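Local coordinates for solute-binding protein Csal_2479 (Chromohalobacter salexigens, PDB 4P1L) that binds D-glucuronate in the periplasm and probably delivers it to a tripartite ATP-independent (TRAP) permease for transport into the cytoplasm, at residues A[136-141]-A[256-261]; A[175-180]-A[298-303]. All coordinates share one frame; numbering follows the deposited sequence.

Contact 1: residues A[136-141]-A[256-261]; sequences IVLSWF and EAAEDA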
loop_
_atom_site.group_PDB
_atom_site.type_symbol
_atom_site.label_atom_id
_atom_site.label_comp_id
_atom_site.label_asym_id
_atom_site.label_seq_id
_atom_site.Cartn_x
_atom_site.Cartn_y
_atom_site.Cartn_z
ATOM N N ILE A 136 -9.055 -4.948 13.109
ATOM C CA ILE A 136 -10.403 -4.923 12.583
ATOM C C ILE A 136 -10.474 -3.945 11.404
ATOM O O ILE A 136 -10.339 -2.739 11.586
ATOM C CB ILE A 136 -11.417 -4.518 13.656
ATOM C CG1 ILE A 136 -11.257 -5.393 14.912
ATOM C CG2 ILE A 136 -12.810 -4.574 13.090
ATOM C CD1 ILE A 136 -11.373 -6.907 14.648
ATOM N N VAL A 137 -10.647 -4.476 10.199
ATOM C CA VAL A 137 -10.650 -3.638 8.991
ATOM C C VAL A 137 -12.020 -3.033 8.794
ATOM O O VAL A 137 -13.033 -3.752 8.771
ATOM C CB VAL A 137 -10.303 -4.440 7.729
ATOM C CG1 VAL A 137 -10.501 -3.569 6.493
ATOM C CG2 VAL A 137 -8.881 -4.955 7.790
ATOM N N LEU A 138 -12.057 -1.705 8.666
ATOM C CA LEU A 138 -13.302 -0.990 8.503
ATOM C C LEU A 138 -13.546 -0.556 7.056
ATOM O O LEU A 138 -14.684 -0.407 6.633
ATOM C CB LEU A 138 -13.312 0.247 9.393
ATOM C CG LEU A 138 -13.119 -0.015 10.890
ATOM C CD1 LEU A 138 -13.337 1.267 11.660
ATOM C CD2 LEU A 138 -14.068 -1.098 11.361
ATOM N N SER A 139 -12.480 -0.304 6.315
ATOM C CA SER A 139 -12.616 0.094 4.923
ATOM C C SER A 139 -11.280 -0.023 4.222
ATOM O O SER A 139 -10.246 -0.199 4.871
ATOM C CB SER A 139 -13.156 1.514 4.831
ATOM O OG SER A 139 -12.246 2.436 5.396
ATOM N N TRP A 140 -11.312 0.058 2.894
ATOM C CA TRP A 140 -10.109 -0.092 2.060
ATOM C C TRP A 140 -9.807 1.200 1.309
ATOM O O TRP A 140 -10.676 1.713 0.620
ATOM C CB TRP A 140 -10.289 -1.208 1.039
ATOM C CG TRP A 140 -10.621 -2.530 1.636
ATOM C CD1 TRP A 140 -11.830 -3.155 1.607
ATOM C CD2 TRP A 140 -9.736 -3.396 2.335
ATOM N NE1 TRP A 140 -11.759 -4.355 2.263
ATOM C CE2 TRP A 140 -10.479 -4.544 2.699
ATOM C CE3 TRP A 140 -8.388 -3.337 2.667
ATOM C CZ2 TRP A 140 -9.920 -5.612 3.399
ATOM C CZ3 TRP A 140 -7.832 -4.410 3.383
ATOM C CH2 TRP A 140 -8.598 -5.526 3.725
ATOM N N PHE A 141 -8.582 1.694 1.461
ATOM C CA PHE A 141 -8.061 2.820 0.693
ATOM C C PHE A 141 -7.333 2.290 -0.561
ATOM O O PHE A 141 -6.787 1.173 -0.561
ATOM C CB PHE A 141 -7.047 3.633 1.511
ATOM C CG PHE A 141 -7.634 4.494 2.619
ATOM C CD1 PHE A 141 -8.981 4.518 2.891
ATOM C CD2 PHE A 141 -6.794 5.279 3.403
ATOM C CE1 PHE A 141 -9.489 5.304 3.936
ATOM C CE2 PHE A 141 -7.299 6.075 4.424
ATOM C CZ PHE A 141 -8.652 6.075 4.687
ATOM N N GLU A 256 -19.499 3.165 9.674
ATOM C CA GLU A 256 -20.035 4.096 8.679
ATOM C C GLU A 256 -19.036 5.220 8.352
ATOM O O GLU A 256 -18.826 5.539 7.183
ATOM C CB GLU A 256 -21.367 4.692 9.125
ATOM C CG GLU A 256 -22.012 5.558 8.044
ATOM C CD GLU A 256 -23.355 6.165 8.457
ATOM O OE1 GLU A 256 -23.804 5.949 9.611
ATOM O OE2 GLU A 256 -23.953 6.867 7.611
ATOM N N ALA A 257 -18.432 5.815 9.378
ATOM C CA ALA A 257 -17.434 6.871 9.188
ATOM C C ALA A 257 -16.260 6.390 8.330
ATOM O O ALA A 257 -15.751 7.131 7.501
ATOM C CB ALA A 257 -16.907 7.356 10.517
ATOM N N ALA A 258 -15.828 5.153 8.559
ATOM C CA ALA A 258 -14.697 4.574 7.827
ATOM C C ALA A 258 -15.034 4.326 6.363
ATOM O O ALA A 258 -14.192 4.522 5.470
ATOM C CB ALA A 258 -14.269 3.261 8.486
ATOM N N GLU A 259 -16.258 3.875 6.119
ATOM C CA GLU A 259 -16.734 3.658 4.754
ATOM C C GLU A 259 -16.800 4.996 3.997
ATOM O O GLU A 259 -16.337 5.086 2.866
ATOM C CB GLU A 259 -18.096 2.938 4.769
ATOM C CG GLU A 259 -17.959 1.471 5.199
ATOM C CD GLU A 259 -19.272 0.827 5.616
ATOM O OE1 GLU A 259 -20.335 1.434 5.359
ATOM O OE2 GLU A 259 -19.237 -0.284 6.212
ATOM N N ASP A 260 -17.354 6.032 4.630
ATOM C CA ASP A 260 -17.377 7.374 4.027
ATOM C C ASP A 260 -15.944 7.897 3.775
ATOM O O ASP A 260 -15.651 8.486 2.732
ATOM C CB ASP A 260 -18.129 8.376 4.924
ATOM C CG ASP A 260 -19.598 8.012 5.126
ATOM O OD1 ASP A 260 -20.131 7.205 4.331
ATOM O OD2 ASP A 260 -20.215 8.529 6.092
ATOM N N ALA A 261 -15.064 7.716 4.752
ATOM C CA ALA A 261 -13.671 8.148 4.586
ATOM C C ALA A 261 -12.969 7.460 3.415
ATOM O O ALA A 261 -12.172 8.100 2.721
ATOM C CB ALA A 261 -12.882 7.925 5.861
#
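Strand 136-141 and helix 256-261 run nearly parallel, their axes 18° apart and 6.8 Å at closest approach, with Ser-139 lying against Ala-258 and Glu-259; the CA atoms of Ser-139 and Glu-259 are 5.4 Å apart. The close approach is helped by Ala-258, whose small side chain points at the strand. CB of Leu-138 presses on CB of Ala-258 at 3.3 Å, tighter than normal van der Waals contact, while CD1 of the same leucine flanks that methyl. Next along the strand, Ser-139 OG donates a hydrogen bond of 2.9 Å to Ala-258 O. The donor stands 65° out of the carbonyl plane, and so approaches the oxygen from above and not along a lone pair. A chi1 of 64° tucks OG between its own backbone N and carbonyl carbon, and from there it reaches the Ala-258 oxygen. With an alanine here the hydroxyl is gone, and the Ala-258 carbonyl would probably lose this donor from the strand, leaving apolar packing at this point. Farther on, Phe-141 brings CE1 obliquely to Ala-261 O at 4.1 Å. Leu-138 and Ser-139 form a classic beta bulge opposite Leu-236 of the neighbouring strand 234-239. The strand is outermost in its five-stranded mixed sheet; Phe-126 of helix 121-132 packs on Trp-140, whose CB points away from helix 256-261, and Phe-45 of helix 37-52 packs on Ala-258 and Ala-261.

Contact 2: residues A[175-180]-A[298-303]; sequences VQMIDE and AKMQPI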
loop_
_atom_site.group_PDB
_atom_site.type_symbol
_atom_site.label_atom_id
_atom_site.label_comp_id
_atom_site.label_asym_id
_atom_site.label_seq_id
_atom_site.Cartn_x
_atom_site.Cartn_y
_atom_site.Cartn_z
ATOM N N VAL A 175 11.684 -8.727 -2.978
ATOM C CA VAL A 175 13.053 -9.061 -3.382
ATOM C C VAL A 175 13.012 -10.106 -4.505
ATOM O O VAL A 175 13.727 -10.000 -5.514
ATOM C CB VAL A 175 13.864 -9.554 -2.178
ATOM C CG1 VAL A 175 15.278 -10.008 -2.605
ATOM C CG2 VAL A 175 13.918 -8.481 -1.116
ATOM N N GLN A 176 12.163 -11.119 -4.340
ATOM C CA GLN A 176 11.999 -12.110 -5.378
ATOM C C GLN A 176 11.549 -11.427 -6.666
ATOM O O GLN A 176 12.045 -11.746 -7.759
ATOM C CB GLN A 176 11.028 -13.211 -4.940
ATOM C CG GLN A 176 11.258 -14.517 -5.620
ATOM C CD GLN A 176 10.285 -15.585 -5.167
ATOM O OE1 GLN A 176 9.369 -15.318 -4.369
ATOM N NE2 GLN A 176 10.452 -16.795 -5.703
HETATM N N MSE A 177 10.621 -10.490 -6.546
HETATM C CA MSE A 177 10.126 -9.750 -7.717
HETATM C C MSE A 177 11.248 -9.021 -8.482
HETATM O O MSE A 177 11.403 -9.217 -9.695
HETATM C CB MSE A 177 9.063 -8.740 -7.284
HETATM C CG MSE A 177 8.565 -7.841 -8.393
HETATM SE SE MSE A 177 7.331 -6.489 -7.730
HETATM C CE MSE A 177 8.717 -5.268 -7.024
ATOM N N ILE A 178 12.035 -8.208 -7.777
ATOM C CA ILE A 178 13.145 -7.512 -8.405
ATOM C C ILE A 178 14.181 -8.497 -8.990
ATOM O O ILE A 178 14.705 -8.299 -10.100
ATOM C CB ILE A 178 13.841 -6.572 -7.424
ATOM C CG1 ILE A 178 12.888 -5.460 -6.954
ATOM C CG2 ILE A 178 15.107 -5.954 -8.065
ATOM C CD1 ILE A 178 12.390 -4.553 -8.055
ATOM N N ASP A 179 14.479 -9.556 -8.249
ATOM C CA ASP A 179 15.450 -10.521 -8.691
ATOM C C ASP A 179 15.024 -11.204 -9.973
ATOM O O ASP A 179 15.839 -11.412 -10.863
ATOM C CB ASP A 179 15.697 -11.598 -7.616
ATOM C CG ASP A 179 16.499 -11.090 -6.452
ATOM O OD1 ASP A 179 16.791 -9.871 -6.384
ATOM O OD2 ASP A 179 16.817 -11.912 -5.590
ATOM N N GLU A 180 13.755 -11.586 -10.047
ATOM C CA GLU A 180 13.216 -12.188 -11.260
ATOM C C GLU A 180 13.183 -11.197 -12.433
ATOM O O GLU A 180 13.317 -11.598 -13.585
ATOM C CB GLU A 180 11.813 -12.726 -11.001
ATOM C CG GLU A 180 11.798 -13.980 -10.074
ATOM C CD GLU A 180 12.425 -15.217 -10.699
ATOM O OE1 GLU A 180 12.857 -15.163 -11.866
ATOM O OE2 GLU A 180 12.486 -16.258 -10.015
ATOM N N ALA A 298 5.321 -12.254 -17.124
ATOM C CA ALA A 298 5.668 -13.635 -17.432
ATOM C C ALA A 298 6.825 -14.088 -16.537
ATOM O O ALA A 298 6.873 -15.243 -16.099
ATOM C CB ALA A 298 6.032 -13.787 -18.891
ATOM N N LYS A 299 7.742 -13.172 -16.239
ATOM C CA LYS A 299 8.874 -13.512 -15.376
ATOM C C LYS A 299 8.489 -13.792 -13.917
ATOM O O LYS A 299 9.318 -14.282 -13.138
ATOM C CB LYS A 299 9.916 -12.400 -15.433
ATOM C CG LYS A 299 10.719 -12.419 -16.725
ATOM C CD LYS A 299 11.854 -11.446 -16.637
ATOM C CE LYS A 299 13.091 -11.943 -17.373
ATOM N NZ LYS A 299 12.826 -12.107 -18.809
HETATM N N MSE A 300 7.258 -13.446 -13.533
HETATM C CA MSE A 300 6.807 -13.624 -12.157
HETATM C C MSE A 300 6.291 -15.033 -11.835
HETATM O O MSE A 300 6.027 -15.349 -10.670
HETATM C CB MSE A 300 5.713 -12.612 -11.806
HETATM C CG MSE A 300 6.068 -11.180 -12.150
HETATM SE SE MSE A 300 7.568 -10.485 -11.048
HETATM C CE MSE A 300 9.057 -10.790 -12.215
ATOM N N GLN A 301 6.158 -15.881 -12.845
ATOM C CA GLN A 301 5.588 -17.219 -12.653
ATOM C C GLN A 301 6.182 -18.026 -11.482
ATOM O O GLN A 301 5.434 -18.637 -10.700
ATOM C CB GLN A 301 5.692 -18.033 -13.951
ATOM C CG GLN A 301 4.867 -19.327 -13.915
ATOM C CD GLN A 301 3.378 -19.051 -13.807
ATOM O OE1 GLN A 301 2.804 -18.330 -14.623
ATOM N NE2 GLN A 301 2.748 -19.609 -12.781
ATOM N N PRO A 302 7.519 -18.024 -11.332
ATOM C CA PRO A 302 8.110 -18.808 -10.243
ATOM C C PRO A 302 7.657 -18.318 -8.885
ATOM O O PRO A 302 7.586 -19.108 -7.941
ATOM C CB PRO A 302 9.621 -18.559 -10.398
ATOM C CG PRO A 302 9.791 -18.194 -11.840
ATOM C CD PRO A 302 8.553 -17.436 -12.210
ATOM N N ILE A 303 7.362 -17.020 -8.784
ATOM C CA ILE A 303 6.879 -16.440 -7.537
ATOM C C ILE A 303 5.506 -17.029 -7.179
ATOM O O ILE A 303 5.244 -17.431 -6.033
ATOM C CB ILE A 303 6.847 -14.896 -7.621
ATOM C CG1 ILE A 303 8.269 -14.385 -7.889
ATOM C CG2 ILE A 303 6.336 -14.315 -6.342
ATOM C CD1 ILE A 303 8.377 -12.849 -8.004
HETATM O O HOH W 1 7.021 -17.111 -3.905
HETATM O O HOH W 2 11.402 -15.626 -14.072
#
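Ile-303 carries much of this contact, lying along Gln-176 and reaching the backbone of helix 172-181. Its CG1 touches Gln-176 CD at 3.6 Å, the two side chains lying alongside each other in opposing senses. With CG1 anti to the carbonyl carbon (chi1 -60°) and chi2 fully extended, Ile-303 drives CD1 in to Met-177 N, also 3.6 Å away. Beside it Met-300, whose CB points away from the helix, folds back at chi2 and chi3; its CE meets Glu-180 CB at 3.6 Å and its SE rests 3.9 Å from Met-177 CG. Both methionines are selenomethionines. Glu-180 bends at chi2 (-67°), and its carboxylate lies across Pro-302, OE2 being 3.7 Å from Pro-302 CB. On its backbone side, Lys-299 lays its CD against Glu-180 O at 3.4 Å, using the aliphatic part of the chain.

No direct hydrogen bond joins the segments, and water does the polar work. One water donates to both Gln-176 OE1 and Ile-303 O, linking the amide to the backbone; Gln-176 NE2 has a weak second bond to Gln-306 OE1. A second water sits within hydrogen-bonding distance of Glu-180 OE1 and Lys-299 O. Around these, a type I beta turn from Ala-298 to Gln-301 joins helix 293-298 to the helix that holds Pro-302 and Ile-303. Pro-105 touches both selenomethionines, His-229 and Leu-230 of strand 223-230 touch Met-177, and Leu-173 touches Ile-303.

Helix 172-181 packs here on a turn and the helix after it, with apolar side chains inside and water-bridged polar groups at the margin, within the periplasmic solute-binding protein fold. The contact joins the C-terminal helices to helix 172-181, whose Met-177 side chain lies about 7 Å from that of Arg-146, a D-glucuronate-binding residue.

Contacts 1 and 2 lie on opposite sides of the chain's centre, their centres 33 Å apart, and share no helix or strand. Contact 1 is buried and joins an edge strand to the long helix 248-282; contact 2 is only partly buried and packs helix 172-181 against a turn and the helix that follows it. Their chemistry follows: small residues and a direct hydrogen bond in the first, longer side chains and bridging waters in the second. The segments alternate along the sequence, 136-141, 175-180, 256-261 and 298-303. Neither contact touches the sugar: the side chains of Phe-141 and Met-177 are about 8 Å and 10 Å from bound glucuronate.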